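Local structure of Cfl (Pectobacterium brasiliense, 7A9J) at residues E138-I149 with N159-I167; L56-K65 with A87-I95. The protein probably activates carboxylic acids such as coronafacic acid with ATP, in the manner of AMP-forming ligases, for joining to a nucleophile. The protein carries 1 engineered substitution. All blocks are in the same frame, centred on the assembly; numbering follows the deposited sequence.

Contact 1 (E138-I149 with N159-I167); sequences ESCTMLEKIWVI and NTHNWEEII
Trp147 meets His161, Asn162 and Ile166 with its indole, and successive atoms of the side chain find different partners. At the root, CB of Trp147 stands 4.2 Å from the O of His161. With CG anti to the carbonyl carbon (chi1 -67°), the five-membered ring is carried alongside the neighbouring strand: CD1 of Trp147 lies 3.6 Å from CB of His161, while O of Asn162 sits in the ring plane at the edge, 3.7 Å from the same CD1. NE1 of Trp147 comes next, 3.9 Å from CB of Ile166. The six-membered ring ends under that isoleucine, whose CD1 lies over its centre, 12° off the ring normal, a CH-pi contact. CB of Lys145 lies over the opposite face, toward its rim. The five-membered ring and the His161 imidazole meet obliquely, planes at 40°.

Backbone bonds fix this register. Ile146 N donates to Asn159 O, His161 N to Ile146 O, and Val148 N to His161 O, the ladder of two parallel strands. Here 160-162 is the outermost strand of a five-stranded parallel sheet within the AMP-binding region, and 145-148 pairs on its other side with 122-125.

Ile146 and Thr160 occupy the other face, where both touch Phe130. OG1 of Thr160 donates to OE2 of Glu138 at 2.8 Å, from the anti side but tilted out of the carboxylate plane; OE1 forms a salt bridge with Lys134. Where the strand ends, Asn162 caps the short, weakly bonded helix 163-166 and forms a capping box with Glu165: Asn162 OD1 accepts from Glu164 N, and Glu165 OE2 from Asn162 N. OE1 of Glu165 also takes a bond from ND1 of His161 at 2.7 Å, tethering the ring from the helix side. A water 2.8 Å from Lys145 NZ bridges to Asn159 OD1 and also bonds NE2 of His161.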
loop_
_atom_site.group_PDB
_atom_site.type_symbol
_atom_site.label_atom_id
_atom_site.label_comp_id
_atom_site.label_asym_id
_atom_site.label_seq_id
_atom_site.Cartn_x
_atom_site.Cartn_y
_atom_site.Cartn_z
ATOM N N GLU A 138 4.621 -16.709 -23.711
ATOM C CA GLU A 138 4.271 -17.224 -25.027
ATOM C C GLU A 138 3.877 -18.684 -25.007
ATOM O O GLU A 138 3.356 -19.174 -26.015
ATOM C CB GLU A 138 5.421 -16.989 -26.011
ATOM C CG GLU A 138 5.580 -15.486 -26.260
ATOM C CD GLU A 138 6.618 -15.117 -27.341
ATOM O OE1 GLU A 138 7.638 -15.846 -27.509
ATOM O OE2 GLU A 138 6.410 -14.071 -28.029
ATOM N N SER A 139 4.107 -19.388 -23.904
ATOM C CA SER A 139 3.672 -20.770 -23.805
ATOM C C SER A 139 2.292 -20.903 -23.149
ATOM O O SER A 139 1.828 -22.033 -22.940
ATOM C CB SER A 139 4.714 -21.587 -23.031
ATOM O OG SER A 139 4.729 -21.181 -21.668
ATOM N N CYS A 140 1.620 -19.787 -22.853
ATOM C CA CYS A 140 0.261 -19.780 -22.301
ATOM C C CYS A 140 -0.732 -19.864 -23.453
ATOM O O CYS A 140 -1.064 -18.856 -24.074
ATOM C CB CYS A 140 0.024 -18.532 -21.462
ATOM S SG CYS A 140 0.966 -18.499 -19.895
ATOM N N THR A 141 -1.238 -21.060 -23.726
ATOM C CA THR A 141 -1.898 -21.237 -25.013
ATOM C C THR A 141 -3.263 -20.590 -25.071
ATOM O O THR A 141 -3.825 -20.466 -26.169
ATOM C CB THR A 141 -2.028 -22.722 -25.348
ATOM O OG1 THR A 141 -2.816 -23.361 -24.339
ATOM C CG2 THR A 141 -0.647 -23.342 -25.428
ATOM N N MET A 142 -3.807 -20.184 -23.927
ATOM C CA MET A 142 -5.043 -19.434 -23.897
ATOM C C MET A 142 -4.859 -17.981 -24.336
ATOM O O MET A 142 -5.859 -17.323 -24.659
ATOM C CB MET A 142 -5.627 -19.509 -22.489
ATOM C CG MET A 142 -7.032 -19.037 -22.368
ATOM S SD MET A 142 -7.856 -19.739 -20.921
ATOM C CE MET A 142 -9.423 -18.871 -21.044
ATOM N N LEU A 143 -3.625 -17.470 -24.402
ATOM C CA LEU A 143 -3.391 -16.076 -24.830
ATOM C C LEU A 143 -3.588 -15.948 -26.336
ATOM O O LEU A 143 -2.756 -16.403 -27.120
ATOM C CB LEU A 143 -1.993 -15.613 -24.446
ATOM C CG LEU A 143 -1.806 -15.455 -22.925
ATOM C CD1 LEU A 143 -0.385 -14.976 -22.654
ATOM C CD2 LEU A 143 -2.820 -14.501 -22.248
ATOM N N GLU A 144 -4.672 -15.300 -26.745
ATOM C CA GLU A 144 -4.893 -15.070 -28.177
ATOM C C GLU A 144 -4.166 -13.829 -28.713
ATOM O O GLU A 144 -3.902 -13.747 -29.930
ATOM C CB GLU A 144 -6.388 -14.915 -28.456
ATOM C CG GLU A 144 -7.262 -16.074 -28.022
ATOM C CD GLU A 144 -8.740 -15.664 -27.876
ATOM O OE1 GLU A 144 -9.228 -14.814 -28.670
ATOM O OE2 GLU A 144 -9.405 -16.185 -26.950
ATOM N N LYS A 145 -3.914 -12.845 -27.854
ATOM C CA LYS A 145 -3.177 -11.635 -28.170
ATOM C C LYS A 145 -2.211 -11.324 -27.042
ATOM O O LYS A 145 -2.598 -11.311 -25.870
ATOM C CB LYS A 145 -4.116 -10.433 -28.330
ATOM C CG LYS A 145 -5.196 -10.669 -29.387
ATOM C CD LYS A 145 -4.608 -10.628 -30.738
ATOM C CE LYS A 145 -5.620 -11.197 -31.779
ATOM N NZ LYS A 145 -5.188 -11.007 -33.183
ATOM N N ILE A 146 -0.985 -11.013 -27.422
ATOM C CA ILE A 146 0.076 -10.557 -26.532
ATOM C C ILE A 146 0.584 -9.254 -27.153
ATOM O O ILE A 146 1.217 -9.300 -28.198
ATOM C CB ILE A 146 1.218 -11.597 -26.467
ATOM C CG1 ILE A 146 0.681 -12.941 -25.969
ATOM C CG2 ILE A 146 2.411 -11.079 -25.636
ATOM C CD1 ILE A 146 1.671 -14.090 -26.129
ATOM N N TRP A 147 0.387 -8.124 -26.487
ATOM C CA TRP A 147 0.922 -6.850 -26.948
ATOM C C TRP A 147 2.031 -6.384 -26.011
ATOM O O TRP A 147 1.895 -6.490 -24.776
ATOM C CB TRP A 147 -0.166 -5.773 -26.983
ATOM C CG TRP A 147 -1.292 -5.942 -28.006
ATOM C CD1 TRP A 147 -1.280 -5.552 -29.325
ATOM C CD2 TRP A 147 -2.610 -6.461 -27.757
ATOM N NE1 TRP A 147 -2.500 -5.831 -29.923
ATOM C CE2 TRP A 147 -3.337 -6.365 -28.978
ATOM C CE3 TRP A 147 -3.243 -6.999 -26.635
ATOM C CZ2 TRP A 147 -4.643 -6.811 -29.103
ATOM C CZ3 TRP A 147 -4.543 -7.418 -26.737
ATOM C CH2 TRP A 147 -5.247 -7.303 -27.982
ATOM N N VAL A 148 3.117 -5.879 -26.589
ATOM C CA VAL A 148 4.343 -5.539 -25.852
ATOM C C VAL A 148 4.796 -4.159 -26.323
ATOM O O VAL A 148 5.026 -3.950 -27.531
ATOM C CB VAL A 148 5.462 -6.553 -26.096
ATOM C CG1 VAL A 148 6.756 -6.149 -25.349
ATOM C CG2 VAL A 148 4.995 -7.950 -25.780
ATOM N N ILE A 149 4.935 -3.234 -25.383
ATOM C CA ILE A 149 5.510 -1.936 -25.710
ATOM C C ILE A 149 6.974 -2.128 -26.039
ATOM O O ILE A 149 7.719 -2.772 -25.278
ATOM C CB ILE A 149 5.338 -0.976 -24.519
ATOM C CG1 ILE A 149 3.859 -0.820 -24.183
ATOM C CG2 ILE A 149 6.015 0.367 -24.838
ATOM C CD1 ILE A 149 3.601 0.054 -22.906
ATOM N N ASN A 159 1.011 -14.883 -32.014
ATOM C CA ASN A 159 0.074 -14.011 -31.338
ATOM C C ASN A 159 0.752 -12.849 -30.628
ATOM O O ASN A 159 0.099 -12.148 -29.866
ATOM C CB ASN A 159 -0.774 -14.792 -30.348
ATOM C CG ASN A 159 -1.657 -15.776 -31.037
ATOM O OD1 ASN A 159 -2.146 -15.507 -32.139
ATOM N ND2 ASN A 159 -1.860 -16.934 -30.413
ATOM N N THR A 160 2.026 -12.605 -30.896
ATOM C CA THR A 160 2.738 -11.516 -30.230
ATOM C C THR A 160 2.812 -10.311 -31.149
ATOM O O THR A 160 3.253 -10.441 -32.295
ATOM C CB THR A 160 4.127 -11.996 -29.842
ATOM O OG1 THR A 160 3.933 -13.129 -28.996
ATOM C CG2 THR A 160 4.881 -10.930 -29.058
ATOM N N HIS A 161 2.351 -9.159 -30.629
ATOM C CA HIS A 161 2.150 -7.935 -31.391
ATOM C C HIS A 161 2.855 -6.775 -30.706
ATOM O O HIS A 161 3.052 -6.766 -29.488
ATOM C CB HIS A 161 0.648 -7.618 -31.533
ATOM C CG HIS A 161 -0.097 -8.664 -32.291
ATOM N ND1 HIS A 161 -0.239 -8.637 -33.667
ATOM C CD2 HIS A 161 -0.713 -9.793 -31.865
ATOM C CE1 HIS A 161 -0.916 -9.707 -34.053
ATOM N NE2 HIS A 161 -1.239 -10.410 -32.975
ATOM N N ASN A 162 3.229 -5.785 -31.499
ATOM C CA ASN A 162 3.730 -4.549 -30.913
ATOM C C ASN A 162 2.562 -3.730 -30.378
ATOM O O ASN A 162 1.482 -3.688 -30.990
ATOM C CB ASN A 162 4.486 -3.760 -31.993
ATOM C CG ASN A 162 5.254 -2.578 -31.435
ATOM O OD1 ASN A 162 4.659 -1.613 -30.938
ATOM N ND2 ASN A 162 6.590 -2.647 -31.519
ATOM N N TRP A 163 2.802 -3.033 -29.262
ATOM C CA TRP A 163 1.806 -2.150 -28.658
ATOM C C TRP A 163 1.231 -1.157 -29.674
ATOM O O TRP A 163 0.040 -0.818 -29.616
ATOM C CB TRP A 163 2.442 -1.358 -27.517
ATOM C CG TRP A 163 1.661 -0.182 -27.058
ATOM C CD1 TRP A 163 1.849 1.144 -27.409
ATOM C CD2 TRP A 163 0.557 -0.213 -26.169
ATOM N NE1 TRP A 163 0.928 1.918 -26.773
ATOM C CE2 TRP A 163 0.096 1.120 -26.031
ATOM C CE3 TRP A 163 -0.093 -1.235 -25.477
ATOM C CZ2 TRP A 163 -0.972 1.452 -25.215
ATOM C CZ3 TRP A 163 -1.146 -0.896 -24.607
ATOM C CH2 TRP A 163 -1.593 0.435 -24.520
ATOM N N GLU A 164 2.084 -0.627 -30.543
ATOM C CA GLU A 164 1.589 0.356 -31.532
ATOM C C GLU A 164 0.412 -0.173 -32.331
ATOM O O GLU A 164 -0.413 0.614 -32.825
ATOM C CB GLU A 164 2.716 0.778 -32.441
ATOM C CG GLU A 164 3.836 1.330 -31.650
ATOM C CD GLU A 164 3.969 2.824 -31.702
ATOM O OE1 GLU A 164 5.093 3.279 -32.019
ATOM O OE2 GLU A 164 2.974 3.536 -31.421
ATOM N N GLU A 165 0.316 -1.497 -32.477
ATOM C CA GLU A 165 -0.781 -2.049 -33.253
ATOM C C GLU A 165 -2.121 -1.802 -32.575
ATOM O O GLU A 165 -3.135 -1.594 -33.266
ATOM C CB GLU A 165 -0.577 -3.542 -33.487
ATOM C CG GLU A 165 0.619 -3.889 -34.327
ATOM C CD GLU A 165 0.836 -5.403 -34.419
ATOM O OE1 GLU A 165 -0.137 -6.123 -34.768
ATOM O OE2 GLU A 165 1.975 -5.864 -34.120
ATOM N N ILE A 166 -2.143 -1.779 -31.242
ATOM C CA ILE A 166 -3.405 -1.638 -30.537
ATOM C C ILE A 166 -3.926 -0.212 -30.598
ATOM O O ILE A 166 -5.097 0.012 -30.263
ATOM C CB ILE A 166 -3.261 -2.109 -29.065
ATOM C CG1 ILE A 166 -4.559 -2.698 -28.526
ATOM C CG2 ILE A 166 -2.854 -0.949 -28.120
ATOM C CD1 ILE A 166 -4.365 -3.276 -27.113
ATOM N N ILE A 167 -3.080 0.771 -30.912
ATOM C CA ILE A 167 -3.565 2.148 -31.044
ATOM C C ILE A 167 -3.497 2.674 -32.481
ATOM O O ILE A 167 -3.564 3.882 -32.690
ATOM C CB ILE A 167 -2.804 3.095 -30.105
ATOM C CG1 ILE A 167 -1.281 2.948 -30.359
ATOM C CG2 ILE A 167 -3.214 2.816 -28.632
ATOM C CD1 ILE A 167 -0.449 3.938 -29.581
HETATM O O HOH W 1 -3.199 -12.956 -32.881
#

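Contact 2 (L56-K65 with A87-I95); sequences LIQRIATGLK and ATYYACLKI
Ile57 turns CG1 away from its own carbonyl carbon (chi1 -75°), and the extended branch carries CD1 to 3.4 Å from CB of Tyr90. Its CG2 branch reaches the backbone of Ala91 instead. Ile95 holds CG1 between its backbone N and carbonyl carbon (chi1 69°); from this crowded position CD1 meets Leu64, while CG2 is left to touch Ala61 and Lys65.

The short helical segments cross at -58°, and their axes approach to 8.3 Å. Alanines at the crossing account for such closeness: Ala61 and Ala91 have their CA atoms only 4.9 Å apart. The packing is knobs-into-holes in both directions. Ile57 fits among Ala87, Tyr90, Ala91 and Lys94, and Ala91 among Ile57, Ile60, Ala61 and Leu64. CG2 of Ile60 presses on CB of Ala91 at 3.6 Å, and CD1 of Ile60 is tight against CB of Ala87 at 3.5 Å. Phe25 and Phe28 of helix 24-34 also touch Ile57, and both crossing helices belong to the AMP-binding region.

Lys94 runs its aliphatic chain past Ala61, with CD 3.8 Å from CB of that alanine, then bends at its end, where NZ hydrogen-bonds the OH of Tyr171. A water joins Lys94 NZ to Gln58 NE2. Lys65 and Ile95 run past each other in opposite directions; Lys65 then ends in a salt bridge with Asp176, its NZ 6.5 Å from NZ of Lys94. No direct hydrogen bond links segments 56-65 and 87-95, so their association rests on shape and apolar burial, with the ammonium groups bonded at its margin to water, Tyr171 and Asp176.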
loop_
_atom_site.group_PDB
_atom_site.type_symbol
_atom_site.label_atom_id
_atom_site.label_comp_id
_atom_site.label_asym_id
_atom_site.label_seq_id
_atom_site.Cartn_x
_atom_site.Cartn_y
_atom_site.Cartn_z
ATOM N N LEU A 56 -6.243 8.511 -26.079
ATOM C CA LEU A 56 -5.439 7.278 -26.044
ATOM C C LEU A 56 -6.260 6.083 -25.535
ATOM O O LEU A 56 -6.231 4.986 -26.121
ATOM C CB LEU A 56 -4.213 7.481 -25.136
ATOM C CG LEU A 56 -3.312 6.273 -24.850
ATOM C CD1 LEU A 56 -2.806 5.761 -26.217
ATOM C CD2 LEU A 56 -2.148 6.727 -23.989
ATOM N N ILE A 57 -7.042 6.310 -24.476
ATOM C CA ILE A 57 -7.918 5.270 -23.935
ATOM C C ILE A 57 -8.875 4.783 -25.001
ATOM O O ILE A 57 -9.113 3.568 -25.152
ATOM C CB ILE A 57 -8.706 5.820 -22.731
ATOM C CG1 ILE A 57 -7.775 5.922 -21.548
ATOM C CG2 ILE A 57 -9.844 4.839 -22.371
ATOM C CD1 ILE A 57 -8.273 6.932 -20.493
ATOM N N GLN A 58 -9.454 5.723 -25.746
ATOM C CA GLN A 58 -10.384 5.350 -26.806
ATOM C C GLN A 58 -9.708 4.520 -27.885
ATOM O O GLN A 58 -10.306 3.536 -28.350
ATOM C CB GLN A 58 -11.061 6.594 -27.416
ATOM C CG GLN A 58 -11.996 7.239 -26.366
ATOM C CD GLN A 58 -12.601 8.559 -26.892
ATOM O OE1 GLN A 58 -12.146 9.129 -27.880
ATOM N NE2 GLN A 58 -13.614 9.033 -26.208
ATOM N N ARG A 59 -8.479 4.911 -28.320
ATOM C CA ARG A 59 -7.769 4.134 -29.340
ATOM C C ARG A 59 -7.464 2.710 -28.837
ATOM O O ARG A 59 -7.633 1.726 -29.603
ATOM C CB ARG A 59 -6.481 4.839 -29.768
ATOM C CG ARG A 59 -6.702 6.052 -30.680
ATOM C CD ARG A 59 -5.398 6.472 -31.356
ATOM N NE ARG A 59 -5.726 7.398 -32.446
ATOM C CZ ARG A 59 -5.385 7.264 -33.716
ATOM N NH1 ARG A 59 -5.761 8.203 -34.574
ATOM N NH2 ARG A 59 -4.656 6.233 -34.136
ATOM N N ILE A 60 -7.066 2.589 -27.566
ATOM C CA ILE A 60 -6.765 1.262 -27.024
ATOM C C ILE A 60 -8.033 0.419 -27.015
ATOM O O ILE A 60 -8.041 -0.724 -27.494
ATOM C CB ILE A 60 -6.135 1.335 -25.617
ATOM C CG1 ILE A 60 -4.773 2.055 -25.621
ATOM C CG2 ILE A 60 -5.940 -0.118 -25.086
ATOM C CD1 ILE A 60 -4.396 2.631 -24.186
ATOM N N ALA A 61 -9.142 1.000 -26.551
ATOM C CA ALA A 61 -10.425 0.297 -26.595
ATOM C C ALA A 61 -10.767 -0.185 -27.996
ATOM O O ALA A 61 -11.231 -1.324 -28.172
ATOM C CB ALA A 61 -11.548 1.183 -26.063
ATOM N N THR A 62 -10.549 0.657 -29.020
ATOM C CA THR A 62 -10.858 0.204 -30.361
ATOM C C THR A 62 -9.927 -0.923 -30.791
ATOM O O THR A 62 -10.375 -1.881 -31.432
ATOM C CB THR A 62 -10.797 1.390 -31.329
ATOM O OG1 THR A 62 -11.856 2.303 -30.983
ATOM C CG2 THR A 62 -10.994 0.931 -32.776
ATOM N N GLY A 63 -8.639 -0.828 -30.439
ATOM C CA GLY A 63 -7.705 -1.882 -30.806
ATOM C C GLY A 63 -8.044 -3.218 -30.160
ATOM O O GLY A 63 -8.016 -4.271 -30.830
ATOM N N LEU A 64 -8.418 -3.183 -28.883
ATOM C CA LEU A 64 -8.844 -4.384 -28.168
ATOM C C LEU A 64 -10.045 -5.000 -28.857
ATOM O O LEU A 64 -10.064 -6.196 -29.164
ATOM C CB LEU A 64 -9.200 -4.040 -26.715
ATOM C CG LEU A 64 -8.058 -3.645 -25.801
ATOM C CD1 LEU A 64 -8.639 -3.137 -24.472
ATOM C CD2 LEU A 64 -7.251 -4.939 -25.597
ATOM N N LYS A 65 -11.062 -4.184 -29.132
ATOM C CA LYS A 65 -12.253 -4.754 -29.753
ATOM C C LYS A 65 -11.954 -5.217 -31.166
ATOM O O LYS A 65 -12.480 -6.257 -31.599
ATOM C CB LYS A 65 -13.410 -3.743 -29.705
ATOM C CG LYS A 65 -13.908 -3.579 -28.242
ATOM C CD LYS A 65 -15.388 -3.153 -28.088
ATOM C CE LYS A 65 -15.555 -1.645 -28.038
ATOM N NZ LYS A 65 -16.983 -1.256 -28.314
ATOM N N ALA A 87 -3.797 4.252 -19.100
ATOM C CA ALA A 87 -4.711 4.246 -20.225
ATOM C C ALA A 87 -5.319 2.864 -20.440
ATOM O O ALA A 87 -6.512 2.744 -20.790
ATOM C CB ALA A 87 -3.967 4.741 -21.464
ATOM N N THR A 88 -4.501 1.810 -20.260
ATOM C CA THR A 88 -4.984 0.451 -20.487
ATOM C C THR A 88 -6.004 0.063 -19.438
ATOM O O THR A 88 -7.009 -0.562 -19.766
ATOM C CB THR A 88 -3.798 -0.526 -20.451
ATOM O OG1 THR A 88 -2.957 -0.247 -21.592
ATOM C CG2 THR A 88 -4.277 -1.979 -20.522
ATOM N N TYR A 89 -5.764 0.424 -18.153
ATOM C CA TYR A 89 -6.810 0.179 -17.156
ATOM C C TYR A 89 -8.135 0.801 -17.596
ATOM O O TYR A 89 -9.180 0.152 -17.546
ATOM C CB TYR A 89 -6.439 0.777 -15.787
ATOM C CG TYR A 89 -5.301 0.177 -15.081
ATOM C CD1 TYR A 89 -4.990 -1.187 -15.208
ATOM C CD2 TYR A 89 -4.541 0.962 -14.229
ATOM C CE1 TYR A 89 -3.943 -1.757 -14.451
ATOM C CE2 TYR A 89 -3.473 0.418 -13.502
ATOM C CZ TYR A 89 -3.188 -0.939 -13.606
ATOM O OH TYR A 89 -2.161 -1.509 -12.883
ATOM N N TYR A 90 -8.112 2.069 -18.020
ATOM C CA TYR A 90 -9.363 2.701 -18.389
ATOM C C TYR A 90 -9.968 2.102 -19.658
ATOM O O TYR A 90 -11.210 2.041 -19.800
ATOM C CB TYR A 90 -9.128 4.174 -18.626
ATOM C CG TYR A 90 -9.157 4.954 -17.327
ATOM C CD1 TYR A 90 -10.342 5.009 -16.563
ATOM C CD2 TYR A 90 -8.063 5.707 -16.926
ATOM C CE1 TYR A 90 -10.406 5.806 -15.388
ATOM C CE2 TYR A 90 -8.120 6.495 -15.768
ATOM C CZ TYR A 90 -9.307 6.535 -15.028
ATOM O OH TYR A 90 -9.373 7.315 -13.901
ATOM N N ALA A 91 -9.126 1.688 -20.606
ATOM C CA ALA A 91 -9.675 1.041 -21.799
ATOM C C ALA A 91 -10.384 -0.276 -21.459
ATOM O O ALA A 91 -11.437 -0.582 -22.064
ATOM C CB ALA A 91 -8.591 0.830 -22.870
ATOM N N CYS A 92 -9.805 -1.075 -20.527
ATOM C CA CYS A 92 -10.439 -2.308 -20.090
ATOM C C CYS A 92 -11.778 -2.010 -19.447
ATOM O O CYS A 92 -12.799 -2.640 -19.762
ATOM C CB CYS A 92 -9.524 -3.012 -19.080
ATOM S SG CYS A 92 -8.082 -3.711 -19.898
ATOM N N LEU A 93 -11.784 -0.996 -18.579
ATOM C CA LEU A 93 -13.025 -0.573 -17.926
ATOM C C LEU A 93 -14.068 -0.118 -18.932
ATOM O O LEU A 93 -15.259 -0.434 -18.788
ATOM C CB LEU A 93 -12.717 0.570 -16.949
ATOM C CG LEU A 93 -12.011 0.068 -15.655
ATOM C CD1 LEU A 93 -11.440 1.273 -14.887
ATOM C CD2 LEU A 93 -12.917 -0.740 -14.765
ATOM N N LYS A 94 -13.644 0.672 -19.934
ATOM C CA LYS A 94 -14.557 1.188 -20.931
ATOM C C LYS A 94 -15.297 0.059 -21.639
ATOM O O LYS A 94 -16.501 0.159 -21.893
ATOM C CB LYS A 94 -13.757 2.022 -21.957
ATOM C CG LYS A 94 -14.569 2.578 -23.111
ATOM C CD LYS A 94 -13.689 3.522 -23.985
ATOM C CE LYS A 94 -14.311 3.787 -25.403
ATOM N NZ LYS A 94 -15.686 4.373 -25.345
ATOM N N ILE A 95 -14.586 -1.022 -21.982
ATOM C CA ILE A 95 -15.202 -2.071 -22.753
ATOM C C ILE A 95 -15.636 -3.239 -21.914
ATOM O O ILE A 95 -16.268 -4.173 -22.474
ATOM C CB ILE A 95 -14.293 -2.562 -23.898
ATOM C CG1 ILE A 95 -13.065 -3.320 -23.373
ATOM C CG2 ILE A 95 -13.960 -1.388 -24.792
ATOM C CD1 ILE A 95 -12.332 -3.978 -24.554
HETATM O O HOH W 2 -15.325 7.382 -24.636
HETATM O O HOH W 3 -16.111 1.811 -27.557
#

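Overall arrangement
The two contacts lie about 15 Å apart, centre to centre, on the same side of the chain's centre and within the same AMP-binding region. They come in series: helices 50-66 and 83-95 have closed contact 2 before strands 145-148 and 160-162 open contact 1. The sequences meet in space at the short helix 163-166, which follows the edge strand: Trp163 CH2 lies 3.6 Å from Ile60 CD1 and 3.3 Å from Thr88 OG1, and Ile167 O is 3.0 Å from Arg59 NH2, a probable hydrogen bond. Contact 1 thus sets the edge of the five-stranded parallel sheet, and its trailing helix docks this edge on the crossed helices of contact 2.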